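Local coordinates for protein putative esterase/lipase/thioesterase (Silicibacter sp., PDB 2PBL) that is probably an esterase, lipase or thioesterase of the alpha/beta-hydrolase fold, though its natural substrate is not established, at residues A[68-79]-A[97-105]; A[112-121]-A[142-153]. All coordinates share one frame; numbering follows the deposited sequence.

Contact 1 of 2, residues A[68-79]-A[97-105]; sequences FVHGGYWMAFDK and AMPSYELCP
Neighbouring parallel strands 64-69 and 94-99 of the alpha/beta-hydrolase sheet end here, and the loops that follow them stay in contact. Phe68 N bonds to Ala97 O at 2.8 Å. Beside this bond the extended chain of Met98, a selenomethionine, lies obliquely to the Phe68 ring in a Met-aromatic contact, with CE 3.8 Å from Phe68 CD2. At the strand ends a water bridges the two chains. It donates to Phe68 O and Pro99 O and accepts from His70 N. The loop after strand 64-69 carries the HGG sequence that many esterases of this fold use near the oxyanion hole. The rings of His70 and Tyr101 form an offset stack, centroids 4.7 Å apart and planes at 20°. Tyr101 OH donates to His70 O at 2.7 Å, from above the carbonyl plane. A chi1 of 79° sets the imidazole between its own backbone N and carbonyl carbon, where ND1 donates to Gly71 O in the ring plane. Asp78 O lies over the other face of the imidazole. Replacing His70 by an alanine would probably cost Tyr101 its stacking partner and leave Gly71 O without the ND1 donor. Ser100 OG accepts from Lys79 N at 2.9 Å, while the lysine's NZ runs on to Asn42 and Asp54. Further along, Cys104 N donates to Trp74 O at 2.8 Å, and Leu103 CD1 rests on the Met75 backbone, 3.8 Å from Met75 C. Among the neighbouring helices, Ile112 of helix 109-126 touches both Tyr101 and Trp74. Trp74 and Val69 also pack on Leu142 of helix 138-145, the helix that follows the probable nucleophile elbow.

Contact 2 of 2, residues A[112-121]-A[142-153]; sequences ITQQISQAVT and LVARMLDPEVLP
Leu142 puts its two methyls against helix 109-126 and crosses Ile116 at about a right angle. Its CD2 is 3.8 Å from Ile116 CG1 and 3.7 Å from Ile112 CG2. One turn on, the chain of Met146, also a selenomethionine, bends at chi2 and chi3, carrying SE and CE to the helix. SE lies 3.6 Å from Ser117 CA and also meets Ile116 CG2. CE sits 3.4 Å from Thr113 O. Thr113 turns its CG2 toward the Arg145 guanidinium, and the two cross at about a right angle. Glu194 takes both the Thr113 hydroxyl and Arg145 NE. Arg145 NH1 bonds in its own plane to the anti lone pair of Asp148 OD2, at 3.0 Å. In the alpha/beta-hydrolase fold these are two helices that pack side by side on the same face of the central sheet, one before the elbow strand and one after the probable nucleophile elbow. Past helix 138-145, Asp148 OD1 accepts from Glu150 N in an Asx turn. Ser117 OG, anti to its own N (chi1 -178°), donates to Val151 O at 2.8 Å from above the carbonyl plane. The Leu152 side chain crosses Val120's at about a right angle, its CD1 4.1 Å from Val120 CG1. At the more exposed edge, two waters join the Gln114 amide to Val151 O and Glu150 O, and Pro153 CD lies 3.5 Å from Thr121 OG1.

Both contacts are largely buried, and they share a border. Contact 1 lies nearer the centre of the chain and joins two sheet strands and their loops. Contact 2 joins two helices packed against that sheet, and it reaches the surface at Gln114 and at Pro153. Strand 94-99 runs through the loop of contact 1 into helix 109-126. The two contacts meet where Glu102 N probably bonds to Gln115 OE1 at 2.8 Å and Tyr101 CD1 packs on Ile112 CG2. Their chemistry differs. Contact 1 relies on backbone bonds, stacked rings and bridging waters. Contact 2 is mostly aliphatic and selenomethionine packing, with one direct hydrogen bond, from a serine, and two water bridges at its exposed side.

Contact 1 of 2, residues A[68-79]-A[97-105]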
loop_
_atom_site.group_PDB
_atom_site.type_symbol
_atom_site.label_atom_id
_atom_site.label_comp_id
_atom_site.label_asym_id
_atom_site.label_seq_id
_atom_site.Cartn_x
_atom_site.Cartn_y
_atom_site.Cartn_z
ATOM N N PHE A 68 0.547 6.159 -2.066
ATOM C CA PHE A 68 -0.268 5.175 -1.382
ATOM C C PHE A 68 -0.585 4.002 -2.317
ATOM O O PHE A 68 -1.071 4.208 -3.419
ATOM C CB PHE A 68 -1.525 5.785 -0.809
ATOM C CG PHE A 68 -2.460 4.768 -0.251
ATOM C CD1 PHE A 68 -2.282 4.255 1.033
ATOM C CD2 PHE A 68 -3.514 4.281 -1.032
ATOM C CE1 PHE A 68 -3.171 3.289 1.530
ATOM C CE2 PHE A 68 -4.374 3.343 -0.583
ATOM C CZ PHE A 68 -4.233 2.846 0.731
ATOM N N VAL A 69 -0.283 2.780 -1.866
ATOM C CA VAL A 69 -0.547 1.601 -2.678
ATOM C C VAL A 69 -1.658 0.789 -2.026
ATOM O O VAL A 69 -1.530 0.308 -0.907
ATOM C CB VAL A 69 0.706 0.733 -2.891
ATOM C CG1 VAL A 69 0.393 -0.396 -3.855
ATOM C CG2 VAL A 69 1.891 1.583 -3.415
ATOM N N HIS A 70 -2.735 0.621 -2.782
ATOM C CA HIS A 70 -3.942 -0.038 -2.339
ATOM C C HIS A 70 -3.850 -1.551 -2.284
ATOM O O HIS A 70 -2.972 -2.171 -2.915
ATOM C CB HIS A 70 -5.123 0.393 -3.230
ATOM C CG HIS A 70 -5.195 -0.290 -4.566
ATOM N ND1 HIS A 70 -5.677 -1.579 -4.713
ATOM C CD2 HIS A 70 -4.938 0.158 -5.820
ATOM C CE1 HIS A 70 -5.667 -1.905 -5.991
ATOM N NE2 HIS A 70 -5.239 -0.867 -6.687
ATOM N N GLY A 71 -4.762 -2.138 -1.513
ATOM C CA GLY A 71 -4.799 -3.561 -1.365
ATOM C C GLY A 71 -5.916 -4.249 -2.156
ATOM O O GLY A 71 -6.541 -3.669 -3.070
ATOM N N GLY A 72 -6.185 -5.484 -1.737
ATOM C CA GLY A 72 -7.084 -6.386 -2.451
ATOM C C GLY A 72 -6.463 -7.721 -2.856
ATOM O O GLY A 72 -6.950 -8.359 -3.813
ATOM N N TYR A 73 -5.415 -8.136 -2.118
ATOM C CA TYR A 73 -4.718 -9.390 -2.271
ATOM C C TYR A 73 -4.205 -9.527 -3.699
ATOM O O TYR A 73 -4.331 -10.576 -4.276
ATOM C CB TYR A 73 -5.610 -10.592 -1.879
ATOM C CG TYR A 73 -5.683 -10.904 -0.371
ATOM C CD1 TYR A 73 -4.577 -11.387 0.296
ATOM C CD2 TYR A 73 -6.868 -10.815 0.327
ATOM C CE1 TYR A 73 -4.632 -11.704 1.626
ATOM C CE2 TYR A 73 -6.938 -11.125 1.664
ATOM C CZ TYR A 73 -5.819 -11.581 2.306
ATOM O OH TYR A 73 -5.877 -11.907 3.638
ATOM N N TRP A 74 -3.762 -8.415 -4.296
ATOM C CA TRP A 74 -3.207 -8.428 -5.662
ATOM C C TRP A 74 -4.165 -8.990 -6.737
ATOM O O TRP A 74 -3.718 -9.388 -7.815
ATOM C CB TRP A 74 -1.938 -9.292 -5.655
ATOM C CG TRP A 74 -0.871 -8.982 -4.666
ATOM C CD1 TRP A 74 0.091 -8.006 -4.770
ATOM C CD2 TRP A 74 -0.602 -9.665 -3.438
ATOM N NE1 TRP A 74 0.921 -8.040 -3.689
ATOM C CE2 TRP A 74 0.510 -9.039 -2.845
ATOM C CE3 TRP A 74 -1.204 -10.739 -2.768
ATOM C CZ2 TRP A 74 1.040 -9.464 -1.634
ATOM C CZ3 TRP A 74 -0.673 -11.164 -1.581
ATOM C CH2 TRP A 74 0.436 -10.531 -1.019
HETATM N N MSE A 75 -5.470 -9.065 -6.436
HETATM C CA MSE A 75 -6.450 -9.650 -7.356
HETATM C C MSE A 75 -7.743 -8.836 -7.548
HETATM O O MSE A 75 -8.639 -9.249 -8.316
HETATM C CB MSE A 75 -6.760 -11.059 -6.884
HETATM C CG MSE A 75 -7.427 -11.118 -5.546
HETATM SE SE MSE A 75 -7.855 -12.978 -5.097
HETATM C CE MSE A 75 -6.305 -13.738 -5.147
ATOM N N ALA A 76 -7.848 -7.672 -6.893
ATOM C CA ALA A 76 -9.039 -6.825 -6.989
ATOM C C ALA A 76 -8.719 -5.387 -6.635
ATOM O O ALA A 76 -7.695 -5.110 -6.059
ATOM C CB ALA A 76 -10.171 -7.351 -6.062
ATOM N N PHE A 77 -9.660 -4.516 -6.994
ATOM C CA PHE A 77 -9.597 -3.066 -6.829
ATOM C C PHE A 77 -8.583 -2.445 -7.785
ATOM O O PHE A 77 -7.798 -3.142 -8.433
ATOM C CB PHE A 77 -9.361 -2.649 -5.369
ATOM C CG PHE A 77 -10.386 -3.213 -4.417
ATOM C CD1 PHE A 77 -11.576 -2.545 -4.179
ATOM C CD2 PHE A 77 -10.177 -4.396 -3.809
ATOM C CE1 PHE A 77 -12.537 -3.067 -3.300
ATOM C CE2 PHE A 77 -11.140 -4.935 -2.941
ATOM C CZ PHE A 77 -12.324 -4.260 -2.706
ATOM N N ASP A 78 -8.710 -1.138 -7.945
ATOM C CA ASP A 78 -7.771 -0.325 -8.700
ATOM C C ASP A 78 -7.640 0.960 -7.881
ATOM O O ASP A 78 -8.209 1.083 -6.798
ATOM C CB ASP A 78 -8.206 -0.113 -10.170
ATOM C CG ASP A 78 -9.554 0.543 -10.305
ATOM O OD1 ASP A 78 -9.949 1.333 -9.468
ATOM O OD2 ASP A 78 -10.233 0.278 -11.309
ATOM N N LYS A 79 -6.907 1.919 -8.409
ATOM C CA LYS A 79 -6.676 3.175 -7.714
ATOM C C LYS A 79 -7.904 4.018 -7.426
ATOM O O LYS A 79 -7.871 4.826 -6.490
ATOM C CB LYS A 79 -5.692 4.050 -8.506
ATOM C CG LYS A 79 -6.200 4.514 -9.883
ATOM C CD LYS A 79 -5.079 5.162 -10.719
ATOM C CE LYS A 79 -5.516 5.339 -12.161
ATOM N NZ LYS A 79 -6.832 6.060 -12.237
ATOM N N ALA A 97 0.387 10.334 -4.701
ATOM C CA ALA A 97 0.257 9.484 -5.852
ATOM C C ALA A 97 -0.393 8.173 -5.466
ATOM O O ALA A 97 -0.019 7.591 -4.452
ATOM C CB ALA A 97 1.652 9.215 -6.495
HETATM N N MSE A 98 -1.242 7.644 -6.335
HETATM C CA MSE A 98 -1.896 6.368 -6.122
HETATM C C MSE A 98 -1.877 5.494 -7.370
HETATM O O MSE A 98 -2.602 5.724 -8.295
HETATM C CB MSE A 98 -3.325 6.566 -5.627
HETATM C CG MSE A 98 -3.340 7.019 -4.194
HETATM SE SE MSE A 98 -5.172 7.216 -3.505
HETATM C CE MSE A 98 -4.822 7.791 -1.739
ATOM N N PRO A 99 -1.010 4.467 -7.402
ATOM C CA PRO A 99 -1.060 3.699 -8.641
ATOM C C PRO A 99 -2.036 2.540 -8.634
ATOM O O PRO A 99 -2.447 2.025 -7.561
ATOM C CB PRO A 99 0.354 3.109 -8.710
ATOM C CG PRO A 99 0.654 2.855 -7.299
ATOM C CD PRO A 99 0.063 4.002 -6.516
ATOM N N SER A 100 -2.396 2.146 -9.856
ATOM C CA SER A 100 -3.049 0.898 -10.136
ATOM C C SER A 100 -1.892 0.005 -10.605
ATOM O O SER A 100 -0.730 0.473 -10.792
ATOM C CB SER A 100 -4.075 1.061 -11.266
ATOM O OG SER A 100 -5.291 1.642 -10.846
ATOM N N TYR A 101 -2.240 -1.240 -10.838
ATOM C CA TYR A 101 -1.324 -2.267 -11.257
ATOM C C TYR A 101 -2.136 -3.436 -11.774
ATOM O O TYR A 101 -3.316 -3.566 -11.424
ATOM C CB TYR A 101 -0.457 -2.670 -10.086
ATOM C CG TYR A 101 -1.186 -2.978 -8.781
ATOM C CD1 TYR A 101 -1.675 -4.275 -8.492
ATOM C CD2 TYR A 101 -1.346 -1.986 -7.815
ATOM C CE1 TYR A 101 -2.336 -4.540 -7.286
ATOM C CE2 TYR A 101 -1.979 -2.251 -6.595
ATOM C CZ TYR A 101 -2.480 -3.506 -6.339
ATOM O OH TYR A 101 -3.103 -3.704 -5.126
ATOM N N GLU A 102 -1.534 -4.235 -12.642
ATOM C CA GLU A 102 -2.184 -5.456 -13.115
ATOM C C GLU A 102 -2.314 -6.424 -11.950
ATOM O O GLU A 102 -1.576 -6.359 -10.965
ATOM C CB GLU A 102 -1.458 -6.086 -14.276
ATOM C CG GLU A 102 -1.446 -5.203 -15.470
ATOM C CD GLU A 102 -0.769 -5.883 -16.633
ATOM O OE1 GLU A 102 0.401 -5.590 -16.824
ATOM O OE2 GLU A 102 -1.386 -6.762 -17.273
ATOM N N LEU A 103 -3.273 -7.322 -12.098
ATOM C CA LEU A 103 -3.686 -8.211 -11.032
ATOM C C LEU A 103 -3.436 -9.650 -11.385
ATOM O O LEU A 103 -3.326 -10.005 -12.554
ATOM C CB LEU A 103 -5.183 -8.016 -10.819
ATOM C CG LEU A 103 -5.670 -6.605 -10.481
ATOM C CD1 LEU A 103 -7.203 -6.486 -10.444
ATOM C CD2 LEU A 103 -5.093 -6.190 -9.145
ATOM N N CYS A 104 -3.304 -10.462 -10.343
ATOM C CA CYS A 104 -3.187 -11.871 -10.501
ATOM C C CYS A 104 -4.610 -12.280 -10.890
ATOM O O CYS A 104 -5.568 -11.668 -10.387
ATOM C CB CYS A 104 -2.756 -12.547 -9.228
ATOM S SG CYS A 104 -1.138 -12.035 -8.580
ATOM N N PRO A 105 -4.745 -13.327 -11.737
ATOM C CA PRO A 105 -3.698 -14.215 -12.289
ATOM C C PRO A 105 -3.085 -13.798 -13.616
ATOM O O PRO A 105 -2.264 -14.539 -14.158
ATOM C CB PRO A 105 -4.446 -15.532 -12.458
ATOM C CG PRO A 105 -5.835 -15.067 -12.916
ATOM C CD PRO A 105 -6.092 -13.724 -12.224
HETATM O O HOH W 1 -3.025 2.769 -4.992
HETATM O O HOH W 2 -4.396 -2.183 -9.076
HETATM O O HOH W 3 -8.139 -10.745 -10.405
HETATM O O HOH W 4 -4.977 -5.889 -4.911
#

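Contact 2 of 2, residues A[112-121]-A[142-153]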
loop_
_atom_site.group_PDB
_atom_site.type_symbol
_atom_site.label_atom_id
_atom_site.label_comp_id
_atom_site.label_asym_id
_atom_site.label_seq_id
_atom_site.Cartn_x
_atom_site.Cartn_y
_atom_site.Cartn_z
ATOM N N ILE A 112 3.990 -7.489 -10.223
ATOM C CA ILE A 112 3.323 -6.359 -9.602
ATOM C C ILE A 112 4.319 -5.468 -8.847
ATOM O O ILE A 112 4.283 -4.226 -8.888
ATOM C CB ILE A 112 2.175 -6.805 -8.635
ATOM C CG1 ILE A 112 1.111 -7.621 -9.400
ATOM C CG2 ILE A 112 1.507 -5.536 -8.037
ATOM C CD1 ILE A 112 -0.003 -8.162 -8.543
ATOM N N THR A 113 5.208 -6.120 -8.130
ATOM C CA THR A 113 6.297 -5.436 -7.443
ATOM C C THR A 113 7.097 -4.516 -8.413
ATOM O O THR A 113 7.374 -3.322 -8.118
ATOM C CB THR A 113 7.151 -6.556 -6.763
ATOM O OG1 THR A 113 6.372 -7.029 -5.644
ATOM C CG2 THR A 113 8.433 -5.987 -6.213
ATOM N N GLN A 114 7.384 -5.055 -9.605
ATOM C CA GLN A 114 8.139 -4.328 -10.629
ATOM C C GLN A 114 7.319 -3.137 -11.104
ATOM O O GLN A 114 7.861 -2.068 -11.262
ATOM C CB GLN A 114 8.616 -5.275 -11.774
ATOM C CG GLN A 114 9.553 -6.309 -11.314
ATOM C CD GLN A 114 10.853 -5.745 -10.822
ATOM O OE1 GLN A 114 11.414 -4.851 -11.442
ATOM N NE2 GLN A 114 11.349 -6.265 -9.695
ATOM N N GLN A 115 6.006 -3.310 -11.276
ATOM C CA GLN A 115 5.110 -2.224 -11.650
ATOM C C GLN A 115 5.037 -1.093 -10.624
ATOM O O GLN A 115 5.062 0.085 -10.986
ATOM C CB GLN A 115 3.704 -2.755 -11.920
ATOM C CG GLN A 115 3.630 -3.535 -13.206
ATOM C CD GLN A 115 2.248 -4.168 -13.515
ATOM O OE1 GLN A 115 1.204 -3.778 -12.964
ATOM N NE2 GLN A 115 2.256 -5.134 -14.457
ATOM N N ILE A 116 4.988 -1.449 -9.334
ATOM C CA ILE A 116 5.004 -0.440 -8.264
ATOM C C ILE A 116 6.311 0.333 -8.332
ATOM O O ILE A 116 6.313 1.561 -8.191
ATOM C CB ILE A 116 4.780 -1.071 -6.860
ATOM C CG1 ILE A 116 3.452 -1.800 -6.830
ATOM C CG2 ILE A 116 4.776 -0.003 -5.794
ATOM C CD1 ILE A 116 2.309 -0.883 -7.335
ATOM N N SER A 117 7.429 -0.351 -8.608
ATOM C CA SER A 117 8.681 0.327 -8.759
ATOM C C SER A 117 8.621 1.352 -9.913
ATOM O O SER A 117 9.091 2.477 -9.786
ATOM C CB SER A 117 9.826 -0.660 -9.029
ATOM O OG SER A 117 11.059 0.056 -9.136
ATOM N N GLN A 118 8.081 0.932 -11.037
ATOM C CA GLN A 118 7.895 1.796 -12.171
ATOM C C GLN A 118 6.998 3.009 -11.824
ATOM O O GLN A 118 7.292 4.146 -12.218
ATOM C CB GLN A 118 7.328 0.996 -13.353
ATOM C CG GLN A 118 8.285 -0.028 -13.944
ATOM C CD GLN A 118 9.543 0.625 -14.554
ATOM O OE1 GLN A 118 9.457 1.616 -15.319
ATOM N NE2 GLN A 118 10.712 0.069 -14.226
ATOM N N ALA A 119 5.929 2.767 -11.059
ATOM C CA ALA A 119 4.994 3.812 -10.658
ATOM C C ALA A 119 5.614 4.838 -9.722
ATOM O O ALA A 119 5.456 6.023 -9.954
ATOM C CB ALA A 119 3.747 3.194 -9.995
ATOM N N VAL A 120 6.309 4.371 -8.676
ATOM C CA VAL A 120 6.956 5.250 -7.690
ATOM C C VAL A 120 7.963 6.101 -8.442
ATOM O O VAL A 120 8.000 7.315 -8.254
ATOM C CB VAL A 120 7.636 4.433 -6.556
ATOM C CG1 VAL A 120 8.459 5.300 -5.641
ATOM C CG2 VAL A 120 6.587 3.603 -5.717
ATOM N N THR A 121 8.739 5.455 -9.320
ATOM C CA THR A 121 9.758 6.130 -10.135
ATOM C C THR A 121 9.165 7.254 -10.963
ATOM O O THR A 121 9.703 8.340 -10.943
ATOM C CB THR A 121 10.530 5.149 -11.038
ATOM O OG1 THR A 121 11.254 4.246 -10.194
ATOM C CG2 THR A 121 11.518 5.878 -11.954
ATOM N N LEU A 142 3.636 -4.325 -1.045
ATOM C CA LEU A 142 4.286 -3.661 -2.180
ATOM C C LEU A 142 5.149 -2.452 -1.761
ATOM O O LEU A 142 6.244 -2.231 -2.288
ATOM C CB LEU A 142 3.223 -3.259 -3.189
ATOM C CG LEU A 142 2.486 -4.418 -3.894
ATOM C CD1 LEU A 142 1.193 -3.924 -4.548
ATOM C CD2 LEU A 142 3.466 -5.127 -4.903
ATOM N N VAL A 143 4.694 -1.667 -0.786
ATOM C CA VAL A 143 5.545 -0.554 -0.349
ATOM C C VAL A 143 6.778 -1.058 0.407
ATOM O O VAL A 143 7.832 -0.467 0.291
ATOM C CB VAL A 143 4.809 0.591 0.413
ATOM C CG1 VAL A 143 3.839 1.318 -0.515
ATOM C CG2 VAL A 143 4.153 0.108 1.703
ATOM N N ALA A 144 6.669 -2.185 1.122
ATOM C CA ALA A 144 7.809 -2.780 1.808
ATOM C C ALA A 144 8.921 -3.236 0.809
ATOM O O ALA A 144 10.089 -2.984 1.036
ATOM C CB ALA A 144 7.365 -3.918 2.645
ATOM N N ARG A 145 8.522 -3.780 -0.310
ATOM C CA ARG A 145 9.438 -4.209 -1.378
ATOM C C ARG A 145 10.189 -3.057 -2.022
ATOM O O ARG A 145 11.206 -3.273 -2.708
ATOM C CB ARG A 145 8.630 -4.908 -2.471
ATOM C CG ARG A 145 7.865 -6.118 -2.032
ATOM C CD ARG A 145 8.815 -7.236 -1.696
ATOM N NE ARG A 145 9.436 -7.722 -2.950
ATOM C CZ ARG A 145 10.732 -7.705 -3.293
ATOM N NH1 ARG A 145 11.702 -7.230 -2.521
ATOM N NH2 ARG A 145 11.047 -8.175 -4.491
HETATM N N MSE A 146 9.646 -1.831 -1.902
HETATM C CA MSE A 146 10.292 -0.645 -2.482
HETATM C C MSE A 146 11.578 -0.271 -1.780
HETATM O O MSE A 146 12.349 0.528 -2.310
HETATM C CB MSE A 146 9.344 0.529 -2.477
HETATM C CG MSE A 146 8.089 0.370 -3.351
HETATM SE SE MSE A 146 8.572 -0.081 -5.181
HETATM C CE MSE A 146 8.288 -2.127 -5.070
ATOM N N LEU A 147 11.824 -0.824 -0.589
ATOM C CA LEU A 147 13.059 -0.553 0.123
ATOM C C LEU A 147 14.193 -1.466 -0.356
ATOM O O LEU A 147 15.320 -1.322 0.115
ATOM C CB LEU A 147 12.872 -0.676 1.626
ATOM C CG LEU A 147 12.036 0.435 2.248
ATOM C CD1 LEU A 147 11.765 0.170 3.732
ATOM C CD2 LEU A 147 12.779 1.773 2.060
ATOM N N ASP A 148 13.882 -2.396 -1.254
ATOM C CA ASP A 148 14.867 -3.296 -1.840
ATOM C C ASP A 148 15.640 -2.568 -2.987
ATOM O O ASP A 148 15.056 -2.209 -4.005
ATOM C CB ASP A 148 14.157 -4.503 -2.377
ATOM C CG ASP A 148 15.113 -5.604 -2.798
ATOM O OD1 ASP A 148 16.321 -5.345 -2.997
ATOM O OD2 ASP A 148 14.616 -6.735 -2.940
ATOM N N PRO A 149 16.954 -2.335 -2.798
ATOM C CA PRO A 149 17.736 -1.643 -3.828
ATOM C C PRO A 149 17.818 -2.312 -5.169
ATOM O O PRO A 149 18.238 -1.691 -6.153
ATOM C CB PRO A 149 19.133 -1.538 -3.198
ATOM C CG PRO A 149 18.823 -1.589 -1.686
ATOM C CD PRO A 149 17.783 -2.644 -1.620
ATOM N N GLU A 150 17.501 -3.602 -5.213
ATOM C CA GLU A 150 17.458 -4.340 -6.471
ATOM C C GLU A 150 16.154 -4.092 -7.208
ATOM O O GLU A 150 16.024 -4.372 -8.397
ATOM C CB GLU A 150 17.649 -5.832 -6.157
ATOM C CG GLU A 150 17.962 -6.685 -7.319
ATOM C CD GLU A 150 18.289 -8.112 -6.922
ATOM O OE1 GLU A 150 19.397 -8.329 -6.388
ATOM O OE2 GLU A 150 17.499 -9.040 -7.243
ATOM N N VAL A 151 15.160 -3.583 -6.489
ATOM C CA VAL A 151 13.854 -3.297 -7.060
ATOM C C VAL A 151 13.670 -1.846 -7.523
ATOM O O VAL A 151 13.250 -1.608 -8.662
ATOM C CB VAL A 151 12.737 -3.737 -6.086
ATOM C CG1 VAL A 151 11.364 -3.401 -6.611
ATOM C CG2 VAL A 151 12.841 -5.266 -5.830
ATOM N N LEU A 152 13.956 -0.878 -6.654
ATOM C CA LEU A 152 13.748 0.559 -6.956
ATOM C C LEU A 152 15.105 1.260 -7.230
ATOM O O LEU A 152 16.065 0.933 -6.573
ATOM C CB LEU A 152 13.047 1.184 -5.739
ATOM C CG LEU A 152 12.541 2.614 -5.885
ATOM C CD1 LEU A 152 11.334 2.618 -6.731
ATOM C CD2 LEU A 152 12.223 3.157 -4.513
ATOM N N PRO A 153 15.196 2.147 -8.241
ATOM C CA PRO A 153 16.459 2.822 -8.524
ATOM C C PRO A 153 16.990 3.598 -7.322
ATOM O O PRO A 153 16.198 4.138 -6.558
ATOM C CB PRO A 153 16.123 3.794 -9.687
ATOM C CG PRO A 153 14.921 3.233 -10.320
ATOM C CD PRO A 153 14.159 2.524 -9.210
HETATM O O HOH W 5 13.369 -2.927 -10.975
HETATM O O HOH W 6 14.252 -6.175 -9.285
#